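Local coordinates for beta-N-acetylglucosaminidase-like protein Glycoside hydrolase family 20 (Flavobacterium johnsoniae, PDB 6YHH) that probably hydrolyses terminal N-acetylglucosamine from chitin-derived oligosaccharides, as a family 20 beta-N-acetylhexosaminidase of a bacterial chitin-utilising system, at residues Ser422-Asp427 with Thr468-Glu473; Asn486-Leu491 with Thr561-Asp566; Val511-Ile516 with Lys523-Phe528; Tyr538-Asn541 with Glu546-Met549. One frame throughout, in Å; residues are numbered along the deposited sequence.

Interaction 1: residues Ser422-Asp427 with Thr468-Glu473; sequences SHYLND and TAAIAE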
loop_
_atom_site.group_PDB
_atom_site.type_symbol
_atom_site.label_atom_id
_atom_site.label_comp_id
_atom_site.label_asym_id
_atom_site.label_seq_id
_atom_site.Cartn_x
_atom_site.Cartn_y
_atom_site.Cartn_z
ATOM N N SER A 422 18.661 -13.448 -17.472
ATOM C CA SER A 422 17.954 -14.427 -18.295
ATOM C C SER A 422 16.737 -13.784 -18.987
ATOM O O SER A 422 16.459 -14.112 -20.137
ATOM C CB SER A 422 17.484 -15.638 -17.493
ATOM O OG SER A 422 16.454 -15.233 -16.630
ATOM N N HIS A 423 16.052 -12.862 -18.326
ATOM C CA HIS A 423 14.959 -12.156 -18.939
ATOM C C HIS A 423 15.392 -11.028 -19.915
ATOM O O HIS A 423 14.797 -10.862 -20.970
ATOM C CB HIS A 423 14.017 -11.605 -17.821
ATOM C CG HIS A 423 13.532 -12.656 -16.925
ATOM N ND1 HIS A 423 12.852 -13.758 -17.378
ATOM C CD2 HIS A 423 13.530 -12.736 -15.572
ATOM C CE1 HIS A 423 12.525 -14.515 -16.345
ATOM N NE2 HIS A 423 12.931 -13.921 -15.248
ATOM N N TYR A 424 16.468 -10.301 -19.539
ATOM C CA TYR A 424 16.923 -9.167 -20.337
ATOM C C TYR A 424 17.422 -9.585 -21.671
ATOM O O TYR A 424 17.213 -8.865 -22.643
ATOM C CB TYR A 424 18.034 -8.456 -19.577
ATOM C CG TYR A 424 18.508 -7.158 -20.197
ATOM C CD1 TYR A 424 17.616 -6.164 -20.486
ATOM C CD2 TYR A 424 19.838 -7.010 -20.554
ATOM C CE1 TYR A 424 18.055 -4.967 -21.016
ATOM C CE2 TYR A 424 20.320 -5.849 -21.106
ATOM C CZ TYR A 424 19.441 -4.832 -21.353
ATOM O OH TYR A 424 19.876 -3.677 -21.893
ATOM N N LEU A 425 18.014 -10.770 -21.743
ATOM C CA LEU A 425 18.632 -11.243 -23.029
ATOM C C LEU A 425 17.689 -12.099 -23.802
ATOM O O LEU A 425 17.957 -12.459 -24.940
ATOM C CB LEU A 425 19.897 -11.962 -22.719
ATOM C CG LEU A 425 20.927 -11.002 -22.062
ATOM C CD1 LEU A 425 22.181 -11.787 -21.706
ATOM C CD2 LEU A 425 21.210 -9.705 -22.858
ATOM N N ASN A 426 16.476 -12.331 -23.281
ATOM C CA ASN A 426 15.512 -13.097 -24.012
ATOM C C ASN A 426 14.852 -12.235 -25.097
ATOM O O ASN A 426 14.231 -11.251 -24.809
ATOM C CB ASN A 426 14.407 -13.516 -23.025
ATOM C CG ASN A 426 13.381 -14.476 -23.602
ATOM O OD1 ASN A 426 13.733 -15.581 -24.019
ATOM N ND2 ASN A 426 12.070 -14.115 -23.509
ATOM N N ASP A 427 14.906 -12.600 -26.354
ATOM C CA ASP A 427 14.456 -11.667 -27.411
ATOM C C ASP A 427 13.305 -12.267 -28.193
ATOM O O ASP A 427 13.401 -13.449 -28.626
ATOM C CB ASP A 427 15.641 -11.411 -28.326
ATOM C CG ASP A 427 15.442 -10.220 -29.241
ATOM O OD1 ASP A 427 14.566 -10.244 -30.090
ATOM O OD2 ASP A 427 16.098 -9.237 -29.049
ATOM N N THR A 468 10.927 -6.618 -14.309
ATOM C CA THR A 468 10.087 -6.291 -15.433
ATOM C C THR A 468 10.522 -4.983 -16.143
ATOM O O THR A 468 10.212 -4.783 -17.297
ATOM C CB THR A 468 8.626 -6.305 -15.006
ATOM O OG1 THR A 468 8.391 -7.647 -14.504
ATOM C CG2 THR A 468 7.702 -5.976 -16.154
ATOM N N ALA A 469 11.271 -4.147 -15.422
ATOM C CA ALA A 469 11.829 -2.907 -16.033
ATOM C C ALA A 469 12.887 -3.234 -17.053
ATOM O O ALA A 469 12.933 -2.606 -18.111
ATOM C CB ALA A 469 12.261 -1.906 -14.993
ATOM N N ALA A 470 13.700 -4.276 -16.794
ATOM C CA ALA A 470 14.651 -4.773 -17.784
ATOM C C ALA A 470 13.940 -5.407 -18.990
ATOM O O ALA A 470 14.332 -5.216 -20.115
ATOM C CB ALA A 470 15.645 -5.714 -17.131
ATOM N N ILE A 471 12.834 -6.128 -18.733
ATOM C CA ILE A 471 12.039 -6.655 -19.782
ATOM C C ILE A 471 11.447 -5.515 -20.624
ATOM O O ILE A 471 11.439 -5.626 -21.891
ATOM C CB ILE A 471 10.960 -7.605 -19.250
ATOM C CG1 ILE A 471 11.645 -8.828 -18.648
ATOM C CG2 ILE A 471 9.948 -8.002 -20.325
ATOM C CD1 ILE A 471 10.698 -9.726 -17.862
ATOM N N ALA A 472 10.991 -4.447 -19.989
ATOM C CA ALA A 472 10.473 -3.296 -20.703
ATOM C C ALA A 472 11.507 -2.801 -21.681
ATOM O O ALA A 472 11.174 -2.396 -22.798
ATOM C CB ALA A 472 10.006 -2.197 -19.763
ATOM N N GLU A 473 12.771 -2.734 -21.225
ATOM C CA GLU A 473 13.836 -2.274 -22.140
ATOM C C GLU A 473 14.019 -3.214 -23.333
ATOM O O GLU A 473 14.097 -2.781 -24.530
ATOM C CB GLU A 473 15.137 -2.080 -21.419
ATOM C CG GLU A 473 16.307 -1.828 -22.379
ATOM C CD GLU A 473 17.394 -1.059 -21.688
ATOM O OE1 GLU A 473 18.449 -1.640 -21.353
ATOM O OE2 GLU A 473 17.123 0.134 -21.337
#
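Y424 reaches across to E473, and this is the tight end of the contact. Y424 OH donates to E473 OE1 over a short 2.5 Å, entering on the anti lone pair, the one turned away from OE2; the ring and carboxylate planes stand 52° apart. With its CG anti to the backbone N (chi1 -173°), the tyrosine lays an edge along the helix: Y424 CD1 lies 3.4 Å from A470 O, close to the plane of the ring, and 3.9 Å from A470 CB. The second oxygen of E473, OE2, is taken by R490 in a salt bridge and by the backbone N of W12, so the buried carboxylate has partners at both ends. Packing is looser at the other end, where H423 CB meets I471 CG1 at 3.7 Å and I471 CD1 approaches the imidazole only obliquely; the polar end of that ring looks instead to G411, through ND1. The solvent side lies with S422 and L425, both exposed; S422 OG sits over one face of the H423 ring. Helix 467-476 packs in turn on strand 443-450 through I471 and A448, a helix laid against a barrel strand, as expected of the TIM-barrel catalytic domain of family 20 glycosidases.

Interaction 2: residues Asn486-Leu491 with Thr561-Asp566; sequences NMRKRL and TPDAKD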
loop_
_atom_site.group_PDB
_atom_site.type_symbol
_atom_site.label_atom_id
_atom_site.label_comp_id
_atom_site.label_asym_id
_atom_site.label_seq_id
_atom_site.Cartn_x
_atom_site.Cartn_y
_atom_site.Cartn_z
ATOM N N ASN A 486 25.694 -2.462 -17.710
ATOM C CA ASN A 486 25.191 -1.115 -17.874
ATOM C C ASN A 486 23.685 -1.087 -17.504
ATOM O O ASN A 486 23.252 -0.153 -16.906
ATOM C CB ASN A 486 25.329 -0.676 -19.310
ATOM C CG ASN A 486 24.751 0.679 -19.554
ATOM O OD1 ASN A 486 23.654 0.854 -20.091
ATOM N ND2 ASN A 486 25.528 1.671 -19.190
ATOM N N MET A 487 22.953 -2.083 -17.941
ATOM C CA MET A 487 21.527 -2.169 -17.613
ATOM C C MET A 487 21.400 -2.204 -16.061
ATOM O O MET A 487 20.561 -1.477 -15.499
ATOM C CB MET A 487 20.851 -3.355 -18.249
ATOM C CG MET A 487 19.358 -3.509 -17.838
ATOM S SD MET A 487 19.138 -4.370 -16.266
ATOM C CE MET A 487 19.803 -5.980 -16.535
ATOM N N ARG A 488 22.214 -3.001 -15.370
ATOM C CA ARG A 488 22.058 -3.047 -13.909
ATOM C C ARG A 488 22.306 -1.682 -13.265
ATOM O O ARG A 488 21.674 -1.357 -12.260
ATOM C CB ARG A 488 23.101 -3.988 -13.294
ATOM C CG ARG A 488 22.905 -5.447 -13.552
ATOM C CD ARG A 488 23.830 -6.250 -12.650
ATOM N NE ARG A 488 24.037 -7.562 -13.155
ATOM C CZ ARG A 488 23.218 -8.612 -12.953
ATOM N NH1 ARG A 488 22.127 -8.402 -12.235
ATOM N NH2 ARG A 488 23.498 -9.826 -13.464
ATOM N N LYS A 489 23.308 -0.957 -13.776
ATOM C CA LYS A 489 23.691 0.367 -13.248
ATOM C C LYS A 489 22.516 1.330 -13.360
ATOM O O LYS A 489 22.210 2.031 -12.416
ATOM C CB LYS A 489 24.945 0.938 -13.939
ATOM N N ARG A 490 21.807 1.296 -14.485
ATOM C CA ARG A 490 20.660 2.176 -14.726
ATOM C C ARG A 490 19.444 1.721 -13.949
ATOM O O ARG A 490 18.608 2.511 -13.569
ATOM C CB ARG A 490 20.313 2.243 -16.241
ATOM C CG ARG A 490 21.398 2.957 -17.037
ATOM C CD ARG A 490 21.060 3.076 -18.537
ATOM N NE ARG A 490 21.252 1.809 -19.253
ATOM C CZ ARG A 490 20.311 1.056 -19.794
ATOM N NH1 ARG A 490 19.007 1.368 -19.779
ATOM N NH2 ARG A 490 20.662 -0.060 -20.363
ATOM N N LEU A 491 19.354 0.411 -13.733
ATOM C CA LEU A 491 18.116 -0.150 -13.111
ATOM C C LEU A 491 17.922 0.344 -11.675
ATOM O O LEU A 491 16.784 0.430 -11.187
ATOM C CB LEU A 491 18.272 -1.644 -13.112
ATOM C CG LEU A 491 17.041 -2.455 -12.748
ATOM C CD1 LEU A 491 15.959 -2.285 -13.758
ATOM C CD2 LEU A 491 17.379 -3.941 -12.634
ATOM N N THR A 561 15.158 -11.840 -3.028
ATOM C CA THR A 561 14.946 -11.696 -4.456
ATOM C C THR A 561 16.125 -12.222 -5.219
ATOM O O THR A 561 17.188 -12.324 -4.635
ATOM C CB THR A 561 14.695 -10.208 -4.799
ATOM O OG1 THR A 561 15.630 -9.382 -4.077
ATOM C CG2 THR A 561 13.327 -9.808 -4.298
ATOM N N PRO A 562 16.013 -12.485 -6.543
ATOM C CA PRO A 562 17.220 -12.814 -7.344
ATOM C C PRO A 562 18.164 -11.630 -7.460
ATOM O O PRO A 562 17.852 -10.533 -7.013
ATOM C CB PRO A 562 16.671 -13.133 -8.743
ATOM C CG PRO A 562 15.180 -12.988 -8.644
ATOM C CD PRO A 562 14.812 -12.366 -7.372
ATOM N N ASP A 563 19.363 -11.906 -7.951
ATOM C CA ASP A 563 20.407 -10.871 -8.137
ATOM C C ASP A 563 20.709 -10.192 -6.797
ATOM O O ASP A 563 20.782 -8.949 -6.665
ATOM C CB ASP A 563 19.982 -9.870 -9.229
ATOM C CG ASP A 563 19.752 -10.544 -10.563
ATOM O OD1 ASP A 563 20.731 -10.960 -11.177
ATOM O OD2 ASP A 563 18.530 -10.719 -10.923
ATOM N N ALA A 564 20.872 -11.009 -5.757
ATOM C CA ALA A 564 21.113 -10.436 -4.426
ATOM C C ALA A 564 22.338 -9.504 -4.450
ATOM O O ALA A 564 23.398 -9.910 -4.941
ATOM C CB ALA A 564 21.375 -11.602 -3.472
ATOM N N LYS A 565 22.220 -8.297 -3.884
ATOM C CA LYS A 565 23.242 -7.272 -4.230
ATOM C C LYS A 565 24.599 -7.604 -3.712
ATOM O O LYS A 565 25.597 -7.337 -4.386
ATOM C CB LYS A 565 22.821 -5.903 -3.819
ATOM C CG LYS A 565 22.715 -5.548 -2.427
ATOM C CD LYS A 565 22.291 -4.043 -2.231
ATOM N N ASP A 566 24.682 -8.181 -2.508
ATOM C CA ASP A 566 26.057 -8.450 -1.994
ATOM C C ASP A 566 26.697 -9.645 -2.675
ATOM O O ASP A 566 27.887 -9.705 -2.830
ATOM C CB ASP A 566 26.061 -8.645 -0.494
ATOM C CG ASP A 566 25.941 -7.373 0.270
ATOM O OD1 ASP A 566 25.863 -6.209 -0.302
ATOM O OD2 ASP A 566 25.938 -7.456 1.552
HETATM O O HOH W 1 21.250 -11.575 -13.765
#
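R488 and D563 meet in a single charged pair, and no apolar packing joins the two segments. The salt bridge itself runs from R488 NH1 to D563 OD1 at 3.1 Å and is fairly straight, with 158° at the hydrogen. The carboxylate oxygen sits at the edge of the guanidinium, near its plane, yet it is approached from above the carboxylate plane, and the two flat groups are turned 55° apart. R488 spans the gap with a chain extended from CG to NE.

A water forms the second kind of link. It accepts from R488 NH2 at 2.9 Å and donates to D563 OD1 at 2.7 Å, so that oxygen serves both the arginine and the water. The other carboxylate oxygen, OD2, takes the backbone N of V420, which helps fix the rotation of the group.

Apart from this contact, R490 of helix 484-497 donates through NE to N486 OD1 and forms a salt bridge to E473 through NH1.

Helix 484-497 thus leans on the start of helix 565-579: L568 of that helix touches both R488 and D563, while V420 of helix 420-424 lies against R488, and M487 packs on helix 467-476.

Interaction 3: residues Val511-Ile516 with Lys523-Phe528; sequences VILRNI and KSVNEF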
loop_
_atom_site.group_PDB
_atom_site.type_symbol
_atom_site.label_atom_id
_atom_site.label_comp_id
_atom_site.label_asym_id
_atom_site.label_seq_id
_atom_site.Cartn_x
_atom_site.Cartn_y
_atom_site.Cartn_z
ATOM N N VAL A 511 8.846 -4.786 6.242
ATOM C CA VAL A 511 7.769 -5.285 6.964
ATOM C C VAL A 511 7.961 -6.774 7.284
ATOM O O VAL A 511 7.758 -7.238 8.434
ATOM C CB VAL A 511 6.447 -5.153 6.198
ATOM C CG1 VAL A 511 5.320 -5.811 6.962
ATOM C CG2 VAL A 511 6.164 -3.670 5.925
ATOM N N ILE A 512 8.327 -7.532 6.253
ATOM C CA ILE A 512 8.593 -8.971 6.416
ATOM C C ILE A 512 9.762 -9.189 7.373
ATOM O O ILE A 512 9.681 -10.029 8.262
ATOM C CB ILE A 512 8.836 -9.655 5.078
ATOM C CG1 ILE A 512 7.486 -9.665 4.302
ATOM C CG2 ILE A 512 9.288 -11.083 5.255
ATOM C CD1 ILE A 512 7.685 -9.900 2.816
ATOM N N LEU A 513 10.800 -8.377 7.258
ATOM C CA LEU A 513 11.991 -8.561 8.107
ATOM C C LEU A 513 11.631 -8.248 9.576
ATOM O O LEU A 513 12.063 -8.929 10.473
ATOM C CB LEU A 513 13.154 -7.747 7.637
ATOM C CG LEU A 513 13.649 -8.266 6.327
ATOM C CD1 LEU A 513 14.785 -7.331 5.929
ATOM C CD2 LEU A 513 14.120 -9.696 6.239
ATOM N N ARG A 514 10.792 -7.229 9.793
ATOM C CA ARG A 514 10.309 -6.950 11.189
ATOM C C ARG A 514 9.497 -8.099 11.736
ATOM O O ARG A 514 9.689 -8.508 12.914
ATOM C CB ARG A 514 9.561 -5.630 11.270
ATOM C CG ARG A 514 10.507 -4.416 11.312
ATOM C CD ARG A 514 9.686 -3.125 11.506
ATOM N NE ARG A 514 8.934 -2.693 10.312
ATOM C CZ ARG A 514 9.409 -1.995 9.282
ATOM N NH1 ARG A 514 10.684 -1.684 9.199
ATOM N NH2 ARG A 514 8.611 -1.689 8.276
ATOM N N ASN A 515 8.658 -8.700 10.912
ATOM C CA ASN A 515 7.909 -9.876 11.344
ATOM C C ASN A 515 8.894 -11.005 11.748
ATOM O O ASN A 515 8.745 -11.629 12.793
ATOM C CB ASN A 515 6.992 -10.340 10.209
ATOM C CG ASN A 515 6.227 -11.572 10.624
ATOM O OD1 ASN A 515 5.504 -11.537 11.620
ATOM N ND2 ASN A 515 6.382 -12.673 9.851
ATOM N N ILE A 516 9.853 -11.280 10.894
ATOM C CA ILE A 516 10.795 -12.332 11.140
ATOM C C ILE A 516 11.630 -12.085 12.439
ATOM O O ILE A 516 11.830 -13.032 13.221
ATOM C CB ILE A 516 11.735 -12.511 9.936
ATOM C CG1 ILE A 516 10.939 -13.067 8.793
ATOM C CG2 ILE A 516 12.953 -13.343 10.234
ATOM C CD1 ILE A 516 11.787 -12.965 7.498
ATOM N N LYS A 523 18.800 -5.029 10.965
ATOM C CA LYS A 523 20.027 -4.889 10.184
ATOM C C LYS A 523 20.651 -6.230 9.729
ATOM O O LYS A 523 20.944 -6.382 8.533
ATOM C CB LYS A 523 21.055 -4.080 10.926
ATOM C CG LYS A 523 22.408 -3.908 10.191
ATOM C CD LYS A 523 23.326 -2.967 10.994
ATOM C CE LYS A 523 24.581 -2.466 10.285
ATOM N NZ LYS A 523 25.648 -3.513 10.282
ATOM N N SER A 524 20.853 -7.164 10.645
ATOM C CA SER A 524 21.522 -8.420 10.295
ATOM C C SER A 524 20.695 -9.281 9.360
ATOM O O SER A 524 21.226 -9.912 8.437
ATOM C CB SER A 524 21.863 -9.172 11.557
ATOM O OG SER A 524 22.840 -8.382 12.189
ATOM N N VAL A 525 19.372 -9.285 9.568
ATOM C CA VAL A 525 18.530 -10.085 8.656
ATOM C C VAL A 525 18.429 -9.462 7.276
ATOM O O VAL A 525 18.465 -10.150 6.273
ATOM C CB VAL A 525 17.167 -10.409 9.296
ATOM C CG1 VAL A 525 16.304 -9.239 9.511
ATOM C CG2 VAL A 525 16.456 -11.435 8.452
ATOM N N ASN A 526 18.380 -8.139 7.210
ATOM C CA ASN A 526 18.439 -7.449 5.917
ATOM C C ASN A 526 19.758 -7.714 5.190
ATOM O O ASN A 526 19.784 -8.043 3.999
ATOM C CB ASN A 526 18.229 -5.965 6.157
ATOM C CG ASN A 526 18.079 -5.199 4.853
ATOM O OD1 ASN A 526 17.217 -5.484 4.003
ATOM N ND2 ASN A 526 19.001 -4.240 4.666
ATOM N N GLU A 527 20.867 -7.629 5.919
ATOM C CA GLU A 527 22.133 -7.965 5.271
ATOM C C GLU A 527 22.189 -9.377 4.792
ATOM O O GLU A 527 22.799 -9.692 3.738
ATOM C CB GLU A 527 23.341 -7.650 6.212
ATOM C CG GLU A 527 23.435 -6.181 6.514
ATOM C CD GLU A 527 24.389 -5.827 7.633
ATOM O OE1 GLU A 527 24.697 -6.663 8.500
ATOM O OE2 GLU A 527 24.781 -4.607 7.665
ATOM N N PHE A 528 21.603 -10.304 5.536
ATOM C CA PHE A 528 21.589 -11.714 5.080
ATOM C C PHE A 528 20.696 -11.875 3.813
ATOM O O PHE A 528 21.028 -12.704 2.955
ATOM C CB PHE A 528 21.136 -12.672 6.175
ATOM C CG PHE A 528 21.578 -14.106 5.934
ATOM C CD1 PHE A 528 22.944 -14.410 5.742
ATOM C CD2 PHE A 528 20.692 -15.145 5.918
ATOM C CE1 PHE A 528 23.319 -15.708 5.424
ATOM C CE2 PHE A 528 21.071 -16.446 5.641
ATOM C CZ PHE A 528 22.412 -16.726 5.410
#
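L513 pushes its two methyl groups against helix 523-529, one toward V525 and the other toward N526. Its CB already points at the other helix, and with CG anti to the carbonyl carbon (chi1 -68°) both methyls come up against it. From there L513 CD2 comes within 3.7 Å of V525 CG2, the two side chains running alongside each other and pointing opposite ways. V525 has the less usual helical conformer: CG1 stands between its own backbone N and carbonyl carbon (chi1 67°), and from that position it touches both L513 CB and L513 CD2, each at 4.0 Å. Both methyls of the valine are therefore engaged by one leucine. The other branch, L513 CD1, lies against N526, whose side chain runs nearly perpendicular to the leucine's, 3.6 Å from N526 OD1 and 3.7 Å from N526 CB; this is plain van der Waals contact, with no hydrogen bond between the helices.

Together these residues join two consecutive helices, 507-517 and 523-529, linked by a short connection and turned sharply back, with 123° between their directions and segment axes 9.8 Å apart. They belong to the helical C-terminal part of the chain, and from helix 556-559 F556 packs on V525 and A559 on L513. I516 closes the row more loosely, its CG2 4.4 Å from V525 CG2. On the far flank of the second helix, K523 NZ bridges to E527 OE2, one turn on. Helix 507-517 also meets the second subunit, where R514 forms a salt bridge with E499 of the neighbouring chain and N515 a hydrogen bond with its R497.

Interaction 4: residues Tyr538-Asn541 with Glu546-Met549; sequences YTRN and EYQM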
loop_
_atom_site.group_PDB
_atom_site.type_symbol
_atom_site.label_atom_id
_atom_site.label_comp_id
_atom_site.label_asym_id
_atom_site.label_seq_id
_atom_site.Cartn_x
_atom_site.Cartn_y
_atom_site.Cartn_z
ATOM N N TYR A 538 10.736 -24.598 -10.236
ATOM C CA TYR A 538 9.592 -25.220 -9.564
ATOM C C TYR A 538 10.058 -25.969 -8.313
ATOM O O TYR A 538 9.496 -26.995 -7.949
ATOM C CB TYR A 538 8.798 -26.089 -10.619
ATOM C CG TYR A 538 8.146 -25.256 -11.766
ATOM C CD1 TYR A 538 6.981 -24.550 -11.568
ATOM C CD2 TYR A 538 8.754 -25.128 -13.010
ATOM C CE1 TYR A 538 6.394 -23.782 -12.598
ATOM C CE2 TYR A 538 8.204 -24.376 -14.033
ATOM C CZ TYR A 538 7.030 -23.644 -13.819
ATOM O OH TYR A 538 6.436 -22.835 -14.873
ATOM N N THR A 539 11.093 -25.423 -7.600
ATOM C CA THR A 539 11.655 -26.022 -6.453
ATOM C C THR A 539 11.306 -25.408 -5.121
ATOM O O THR A 539 11.612 -25.970 -4.043
ATOM C CB THR A 539 13.192 -26.105 -6.600
ATOM O OG1 THR A 539 13.781 -24.783 -6.639
ATOM C CG2 THR A 539 13.547 -26.828 -7.872
ATOM N N ARG A 540 10.715 -24.229 -5.095
ATOM C CA ARG A 540 10.270 -23.671 -3.832
ATOM C C ARG A 540 9.054 -24.416 -3.267
ATOM O O ARG A 540 9.036 -24.739 -2.075
ATOM C CB ARG A 540 9.959 -22.158 -3.924
ATOM C CG ARG A 540 9.353 -21.568 -2.631
ATOM C CD ARG A 540 9.458 -20.044 -2.496
ATOM N NE ARG A 540 8.827 -19.688 -1.228
ATOM C CZ ARG A 540 8.371 -18.500 -0.862
ATOM N NH1 ARG A 540 8.567 -17.440 -1.610
ATOM N NH2 ARG A 540 7.827 -18.309 0.308
ATOM N N ASN A 541 8.056 -24.619 -4.097
ATOM C CA ASN A 541 6.791 -25.290 -3.682
ATOM C C ASN A 541 6.812 -26.652 -4.336
ATOM O O ASN A 541 6.182 -26.846 -5.396
ATOM C CB ASN A 541 5.663 -24.460 -4.181
ATOM C CG ASN A 541 4.310 -24.978 -3.728
ATOM O OD1 ASN A 541 4.240 -25.869 -2.906
ATOM N ND2 ASN A 541 3.241 -24.483 -4.332
ATOM N N GLU A 546 3.471 -27.919 -1.019
ATOM C CA GLU A 546 4.106 -27.344 0.153
ATOM C C GLU A 546 3.526 -26.030 0.612
ATOM O O GLU A 546 3.662 -25.661 1.826
ATOM C CB GLU A 546 5.611 -27.171 -0.089
ATOM C CG GLU A 546 6.291 -28.535 -0.249
ATOM C CD GLU A 546 7.796 -28.443 -0.342
ATOM O OE1 GLU A 546 8.323 -27.536 -0.952
ATOM O OE2 GLU A 546 8.565 -29.287 0.253
ATOM N N TYR A 547 2.968 -25.268 -0.346
ATOM C CA TYR A 547 2.275 -24.010 -0.014
ATOM C C TYR A 547 0.898 -24.078 -0.672
ATOM O O TYR A 547 0.787 -24.400 -1.857
ATOM C CB TYR A 547 2.951 -22.852 -0.661
ATOM C CG TYR A 547 4.392 -22.511 -0.169
ATOM C CD1 TYR A 547 5.495 -23.248 -0.578
ATOM C CD2 TYR A 547 4.607 -21.492 0.703
ATOM C CE1 TYR A 547 6.773 -22.948 -0.158
ATOM C CE2 TYR A 547 5.887 -21.189 1.140
ATOM C CZ TYR A 547 6.959 -21.878 0.705
ATOM O OH TYR A 547 8.276 -21.494 1.080
ATOM N N GLN A 548 -0.107 -23.695 0.085
ATOM C CA GLN A 548 -1.410 -23.483 -0.426
ATOM C C GLN A 548 -1.631 -22.019 -0.745
ATOM O O GLN A 548 -0.852 -21.163 -0.397
ATOM C CB GLN A 548 -2.454 -23.903 0.637
ATOM C CG GLN A 548 -2.580 -25.435 0.695
ATOM C CD GLN A 548 -1.346 -26.116 1.198
ATOM O OE1 GLN A 548 -0.853 -25.818 2.309
ATOM N NE2 GLN A 548 -0.753 -26.923 0.359
ATOM N N MET A 549 -2.792 -21.715 -1.344
ATOM C CA MET A 549 -3.097 -20.355 -1.747
ATOM C C MET A 549 -3.471 -19.457 -0.501
ATOM O O MET A 549 -3.781 -18.309 -0.687
ATOM C CB MET A 549 -4.181 -20.301 -2.802
ATOM C CG MET A 549 -3.873 -20.979 -4.161
ATOM S SD MET A 549 -2.362 -20.401 -4.900
ATOM C CE MET A 549 -1.252 -21.748 -4.515
#
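The ring of Y547 turns its edge to the opposing segment: R540 O and N541 OD1 both lie near its plane, with Y547 CE1 3.5 Å from R540 O. Two further aromatic rings meet it, F553 at about 20° between planes and F59 of the second subunit at about 65°. The guanidinium of R540 is almost perpendicular to the tyrosine ring and holds Y547 OH at its own edge. R540 NE donates to Y547 OH at 3.0 Å, with 164° at the hydrogen and the oxygen practically in the guanidinium plane, while NH2 adds a weak bond. The same hydroxyl is also bonded to D659, and R540 NH2 makes a salt bridge with D558.

At the other end of the contact, N541 OD1 receives Y547 N at 2.9 Å from above its carbonyl plane, and E546 N gives it a weaker bond. E546 OE1 lies beside R540 O at 3.1 Å, acceptor against acceptor; its hydrogen-bonding partner is K542 N.

One asparagine oxygen thus accepts two successive backbone N-H groups, one weakly, and ties off this short loop. D558 pairs with the buried guanidinium and D659 holds the hydroxyl it grips, which would probably help offset the arginine's charge.

Along the chain, interaction 1 closes before interaction 2 opens, and interactions 3 and 4 follow one another inside the long loop that interaction 2 closes. Interactions 1 and 2 are neighbours, their centres 13 Å apart, and they touch directly: E473 OE2 meets R490 NH1 at 2.7 Å, and M487 packs on Y424 and A470. Helices 467-476 and 484-497, consecutive in sequence, lead from the catalytic barrel domain toward the C-terminal helices. Interaction 3 lies out among those helices, about 29 Å between centres from interaction 1, beside the second subunit. Interaction 4, its centre about 22 Å from that of interaction 3, shapes the loop ahead of helix 556-559 and also meets that subunit.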